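Local coordinates for protein folylpolyglutamate synthase (FolC) (Helicobacter pylori, PDB 6K8C) that probably adds glutamate to dihydropteroate to make dihydrofolate and then extends reduced folates with further glutamates, spending ATP at each step, at residues Lys157-Phe162 / Glu252-Cys257; Val246-Phe251 / Gln260-Asn265. All coordinates share one frame; numbering follows the deposited sequence.

Interaction 1 (Lys157-Phe162 / Glu252-Cys257); sequences KTLSVF and ETLLPC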
loop_
_atom_site.group_PDB
_atom_site.type_symbol
_atom_site.label_atom_id
_atom_site.label_comp_id
_atom_site.label_asym_id
_atom_site.label_seq_id
_atom_site.Cartn_x
_atom_site.Cartn_y
_atom_site.Cartn_z
ATOM N N LYS A 157 -14.641 -9.833 9.716
ATOM C CA LYS A 157 -13.973 -10.138 8.462
ATOM C C LYS A 157 -14.584 -11.373 7.820
ATOM O O LYS A 157 -14.866 -12.368 8.494
ATOM C CB LYS A 157 -12.470 -10.341 8.674
ATOM C CG LYS A 157 -12.114 -11.339 9.755
ATOM C CD LYS A 157 -10.612 -11.545 9.824
ATOM C CE LYS A 157 -9.909 -10.276 10.278
ATOM N NZ LYS A 157 -9.631 -10.298 11.737
ATOM N N THR A 158 -14.802 -11.287 6.512
ATOM C CA THR A 158 -15.148 -12.461 5.722
ATOM C C THR A 158 -13.905 -13.266 5.364
ATOM O O THR A 158 -13.933 -14.502 5.367
ATOM C CB THR A 158 -15.875 -12.021 4.453
ATOM O OG1 THR A 158 -16.960 -11.159 4.803
ATOM C CG2 THR A 158 -16.398 -13.218 3.675
ATOM N N LEU A 159 -12.807 -12.582 5.063
ATOM C CA LEU A 159 -11.625 -13.231 4.519
ATOM C C LEU A 159 -10.407 -12.394 4.875
ATOM O O LEU A 159 -10.476 -11.166 4.855
ATOM C CB LEU A 159 -11.741 -13.373 3.000
ATOM C CG LEU A 159 -10.561 -13.935 2.219
ATOM C CD1 LEU A 159 -10.435 -15.425 2.480
ATOM C CD2 LEU A 159 -10.764 -13.646 0.736
ATOM N N SER A 160 -9.309 -13.061 5.213
ATOM C CA SER A 160 -8.012 -12.412 5.344
ATOM C C SER A 160 -7.116 -12.850 4.193
ATOM O O SER A 160 -7.160 -14.009 3.767
ATOM C CB SER A 160 -7.347 -12.756 6.679
ATOM O OG SER A 160 -8.157 -12.348 7.771
ATOM N N VAL A 161 -6.322 -11.918 3.675
ATOM C CA VAL A 161 -5.298 -12.219 2.680
ATOM C C VAL A 161 -3.955 -11.846 3.286
ATOM O O VAL A 161 -3.709 -10.669 3.579
ATOM C CB VAL A 161 -5.535 -11.466 1.363
ATOM C CG1 VAL A 161 -4.398 -11.752 0.391
ATOM C CG2 VAL A 161 -6.873 -11.868 0.755
ATOM N N PHE A 162 -3.088 -12.836 3.486
ATOM C CA PHE A 162 -1.766 -12.593 4.047
ATOM C C PHE A 162 -0.763 -12.529 2.905
ATOM O O PHE A 162 -0.402 -13.561 2.330
ATOM C CB PHE A 162 -1.399 -13.668 5.069
ATOM C CG PHE A 162 -2.225 -13.597 6.325
ATOM C CD1 PHE A 162 -1.991 -12.604 7.264
ATOM C CD2 PHE A 162 -3.240 -14.508 6.558
ATOM C CE1 PHE A 162 -2.756 -12.524 8.426
ATOM C CE2 PHE A 162 -4.005 -14.440 7.713
ATOM C CZ PHE A 162 -3.763 -13.440 8.649
ATOM N N GLU A 252 -11.604 -16.015 -6.422
ATOM C CA GLU A 252 -12.263 -17.308 -6.578
ATOM C C GLU A 252 -12.818 -17.824 -5.254
ATOM O O GLU A 252 -13.830 -18.534 -5.242
ATOM C CB GLU A 252 -11.277 -18.317 -7.179
ATOM C CG GLU A 252 -10.759 -17.900 -8.553
ATOM C CD GLU A 252 -9.644 -18.791 -9.069
ATOM O OE1 GLU A 252 -9.112 -19.601 -8.283
ATOM O OE2 GLU A 252 -9.299 -18.677 -10.265
ATOM N N THR A 253 -12.169 -17.493 -4.134
ATOM C CA THR A 253 -12.663 -17.945 -2.835
ATOM C C THR A 253 -13.929 -17.196 -2.442
ATOM O O THR A 253 -14.846 -17.781 -1.852
ATOM C CB THR A 253 -11.579 -17.768 -1.767
ATOM O OG1 THR A 253 -10.410 -18.503 -2.147
ATOM C CG2 THR A 253 -12.054 -18.285 -0.410
ATOM N N LEU A 254 -14.000 -15.903 -2.770
ATOM C CA LEU A 254 -15.206 -15.134 -2.501
ATOM C C LEU A 254 -16.347 -15.539 -3.424
ATOM O O LEU A 254 -17.510 -15.517 -3.010
ATOM C CB LEU A 254 -14.918 -13.639 -2.649
ATOM C CG LEU A 254 -13.895 -13.037 -1.676
ATOM C CD1 LEU A 254 -13.393 -11.697 -2.200
ATOM C CD2 LEU A 254 -14.506 -12.881 -0.287
ATOM N N LEU A 255 -16.043 -15.913 -4.666
ATOM C CA LEU A 255 -17.058 -16.173 -5.688
ATOM C C LEU A 255 -16.791 -17.535 -6.312
ATOM O O LEU A 255 -16.397 -17.635 -7.481
ATOM C CB LEU A 255 -17.063 -15.065 -6.745
ATOM C CG LEU A 255 -17.395 -13.651 -6.254
ATOM C CD1 LEU A 255 -17.037 -12.614 -7.315
ATOM C CD2 LEU A 255 -18.865 -13.529 -5.874
ATOM N N PRO A 256 -17.004 -18.617 -5.555
ATOM C CA PRO A 256 -16.637 -19.948 -6.060
ATOM C C PRO A 256 -17.478 -20.412 -7.233
ATOM O O PRO A 256 -17.076 -21.362 -7.915
ATOM C CB PRO A 256 -16.836 -20.858 -4.841
ATOM C CG PRO A 256 -17.845 -20.154 -4.011
ATOM C CD PRO A 256 -17.619 -18.680 -4.217
ATOM N N CYS A 257 -18.617 -19.780 -7.497
ATOM C CA CYS A 257 -19.461 -20.173 -8.615
ATOM C C CYS A 257 -19.134 -19.423 -9.899
ATOM O O CYS A 257 -19.667 -19.776 -10.957
ATOM C CB CYS A 257 -20.935 -19.970 -8.252
ATOM S SG CYS A 257 -21.398 -20.819 -6.725
#
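Strand 159-162 and the last turn of helix 241-254 come nearest at L159 and L254, whose CA atoms lie 8.1 Å apart, a spacing that side chains rather than backbone must bridge. L159 and L254 share most of the bridging. The CB of L159 points at the helix, and with CG anti to the backbone N (chi1 176°) the branch reaches on until CD2 meets CD2 of L254 at 4.0 Å, with CG of L254 equally near. The two leucine side chains cross obliquely, methyl against branch. L254 leaves the helix at a slant, and its CG, anti to the carbonyl carbon, brings CD2 back toward the strand. Two looser contacts flank this pair: L159 CD1 lies 4.4 Å from T253 CG2, and T158 CG2 lies 4.4 Å from L254 CD2. Both threonines thus offer their methyls, while T253 OG1 is bonded to the carbonyl of K249 one turn back. No hydrogen bond joins the segments. Strand 159-162 runs between parallel strands 48-53 and 191-194, L159 also touches A250, and L65 of helix 58-70 packs against L254: a helix laid on parallel strands, as in the P-loop NTPase-like fold of the Mur ligase middle domain.

Interaction 2 (Val246-Phe251 / Gln260-Asn265); sequences VALKAF and QEVLKN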
loop_
_atom_site.group_PDB
_atom_site.type_symbol
_atom_site.label_atom_id
_atom_site.label_comp_id
_atom_site.label_asym_id
_atom_site.label_seq_id
_atom_site.Cartn_x
_atom_site.Cartn_y
_atom_site.Cartn_z
ATOM N N VAL A 246 -2.374 -14.260 -6.036
ATOM C CA VAL A 246 -3.019 -14.264 -4.725
ATOM C C VAL A 246 -4.373 -13.568 -4.789
ATOM O O VAL A 246 -5.370 -14.068 -4.252
ATOM C CB VAL A 246 -2.092 -13.620 -3.681
ATOM C CG1 VAL A 246 -2.824 -13.460 -2.356
ATOM C CG2 VAL A 246 -0.817 -14.458 -3.516
ATOM N N ALA A 247 -4.442 -12.418 -5.461
ATOM C CA ALA A 247 -5.720 -11.728 -5.604
ATOM C C ALA A 247 -6.726 -12.586 -6.359
ATOM O O ALA A 247 -7.923 -12.565 -6.051
ATOM C CB ALA A 247 -5.526 -10.388 -6.313
ATOM N N LEU A 248 -6.263 -13.334 -7.363
ATOM C CA LEU A 248 -7.166 -14.214 -8.100
ATOM C C LEU A 248 -7.704 -15.322 -7.203
ATOM O O LEU A 248 -8.893 -15.660 -7.270
ATOM C CB LEU A 248 -6.447 -14.801 -9.317
ATOM C CG LEU A 248 -7.303 -15.507 -10.370
ATOM C CD1 LEU A 248 -8.329 -14.557 -10.961
ATOM C CD2 LEU A 248 -6.409 -16.087 -11.462
ATOM N N LYS A 249 -6.846 -15.898 -6.358
ATOM C CA LYS A 249 -7.308 -16.918 -5.420
ATOM C C LYS A 249 -8.327 -16.347 -4.441
ATOM O O LYS A 249 -9.311 -17.013 -4.095
ATOM C CB LYS A 249 -6.121 -17.515 -4.665
ATOM C CG LYS A 249 -6.474 -18.749 -3.847
ATOM C CD LYS A 249 -7.029 -19.840 -4.753
ATOM C CE LYS A 249 -6.539 -21.211 -4.339
ATOM N NZ LYS A 249 -6.885 -22.237 -5.360
ATOM N N ALA A 250 -8.093 -15.123 -3.963
ATOM C CA ALA A 250 -9.081 -14.451 -3.122
ATOM C C ALA A 250 -10.399 -14.284 -3.861
ATOM O O ALA A 250 -11.471 -14.588 -3.320
ATOM C CB ALA A 250 -8.543 -13.093 -2.661
ATOM N N PHE A 251 -10.330 -13.805 -5.107
ATOM C CA PHE A 251 -11.521 -13.630 -5.934
ATOM C C PHE A 251 -12.298 -14.933 -6.064
ATOM O O PHE A 251 -13.517 -14.971 -5.854
ATOM C CB PHE A 251 -11.104 -13.107 -7.314
ATOM C CG PHE A 251 -12.233 -13.014 -8.306
ATOM C CD1 PHE A 251 -13.020 -11.874 -8.370
ATOM C CD2 PHE A 251 -12.496 -14.057 -9.185
ATOM C CE1 PHE A 251 -14.057 -11.777 -9.285
ATOM C CE2 PHE A 251 -13.530 -13.969 -10.098
ATOM C CZ PHE A 251 -14.313 -12.826 -10.149
ATOM N N GLN A 260 -15.866 -17.553 -15.109
ATOM C CA GLN A 260 -15.500 -16.741 -16.261
ATOM C C GLN A 260 -13.990 -16.525 -16.318
ATOM O O GLN A 260 -13.278 -16.636 -15.316
ATOM C CB GLN A 260 -16.220 -15.394 -16.218
ATOM C CG GLN A 260 -17.730 -15.500 -16.101
ATOM C CD GLN A 260 -18.366 -14.220 -15.591
ATOM O OE1 GLN A 260 -17.922 -13.120 -15.921
ATOM N NE2 GLN A 260 -19.411 -14.357 -14.783
ATOM N N GLU A 261 -13.504 -16.217 -17.524
ATOM C CA GLU A 261 -12.088 -15.917 -17.744
ATOM C C GLU A 261 -11.885 -14.429 -17.472
ATOM O O GLU A 261 -11.901 -13.586 -18.371
ATOM C CB GLU A 261 -11.667 -16.304 -19.157
ATOM C CG GLU A 261 -10.255 -16.875 -19.263
ATOM C CD GLU A 261 -9.172 -15.814 -19.148
ATOM O OE1 GLU A 261 -9.487 -14.614 -19.300
ATOM O OE2 GLU A 261 -8.000 -16.178 -18.905
ATOM N N VAL A 262 -11.677 -14.111 -16.195
ATOM C CA VAL A 262 -11.725 -12.720 -15.757
ATOM C C VAL A 262 -10.478 -11.929 -16.137
ATOM O O VAL A 262 -10.514 -10.692 -16.132
ATOM C CB VAL A 262 -11.955 -12.670 -14.238
ATOM C CG1 VAL A 262 -13.316 -13.255 -13.901
ATOM C CG2 VAL A 262 -10.855 -13.435 -13.513
ATOM N N LEU A 263 -9.371 -12.598 -16.463
ATOM C CA LEU A 263 -8.153 -11.881 -16.817
ATOM C C LEU A 263 -8.193 -11.298 -18.223
ATOM O O LEU A 263 -7.444 -10.358 -18.508
ATOM C CB LEU A 263 -6.941 -12.802 -16.686
ATOM C CG LEU A 263 -6.650 -13.260 -15.260
ATOM C CD1 LEU A 263 -5.305 -13.951 -15.193
ATOM C CD2 LEU A 263 -6.719 -12.077 -14.298
ATOM N N LYS A 264 -9.047 -11.825 -19.102
ATOM C CA LYS A 264 -9.037 -11.381 -20.491
ATOM C C LYS A 264 -9.410 -9.910 -20.607
ATOM O O LYS A 264 -8.817 -9.172 -21.403
ATOM C CB LYS A 264 -9.983 -12.244 -21.327
ATOM C CG LYS A 264 -9.264 -13.149 -22.316
ATOM C CD LYS A 264 -10.085 -14.384 -22.648
ATOM C CE LYS A 264 -9.206 -15.486 -23.220
ATOM N NZ LYS A 264 -9.861 -16.823 -23.139
ATOM N N ASN A 265 -10.377 -9.458 -19.811
ATOM C CA ASN A 265 -10.829 -8.073 -19.848
ATOM C C ASN A 265 -10.407 -7.278 -18.619
ATOM O O ASN A 265 -10.914 -6.173 -18.407
ATOM C CB ASN A 265 -12.349 -8.020 -20.011
ATOM C CG ASN A 265 -12.826 -8.769 -21.234
ATOM O OD1 ASN A 265 -12.167 -8.765 -22.274
ATOM N ND2 ASN A 265 -13.975 -9.425 -21.117
#
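V262 meets helix 241-254 with a different methyl for each of two partners, a compact example of how one branched residue can fasten a loop to a helix. Its CG2 touches CD1 of L248 at 3.8 Å, and its CG1 lies 3.9 Å from CE2 of F251, with CZ of the same ring equally near. The methyl approaches that ring at an oblique angle, so the contact is simple apolar packing at the far end of the phenyl group. L248 and F251 stand three positions apart on the helix and therefore project from neighbouring points of one face. Both have CG anti to the backbone N (chi1 -167° and 174°), which carries the two side chains outward on either flank of V262. L263 adds a lighter touch: its CB does not aim at the helix, but its tip swings round to bring CD1 within 4.4 Å of CD2 of L248, the other branch of that leucine.

The loop that presents these residues is bent by an inverse gamma turn centred on E261 and a type I turn from E261 to K264, within which the backbone N of K264 makes a weak hydrogen bond of 2.8 Å to OE1 of E261. L68 of helix 58-70 touches both F251 and V262, and Q72 lies against the same two residues. The chain leaving helix 241-254 thus folds back so that V262 and L263 lie on the helix, which itself packs on the parallel part of the mixed sheet, beside helix 58-70.

Overall arrangement
Interactions 1 and 2 illustrate how a single helix can serve two layers. Both use helix 241-254, their centres are 12 Å apart, and both lie on the same side of the chain's centre. Along the chain their segments alternate: 157-162, 246-251, 252-257, then 260-265. Interaction 1 fixes the end of the helix on the mixed sheet through strand 159-162, whereas interaction 2 brings the following loop onto the helix. They also touch directly, V161 CG1 lying 3.6 Å from V246 CG1. Helix 241-254 thus lies between sheet and loop, and the loop then leads on to strand 276-279 of the second sheet, so these layers adjoin the link between the two sheets.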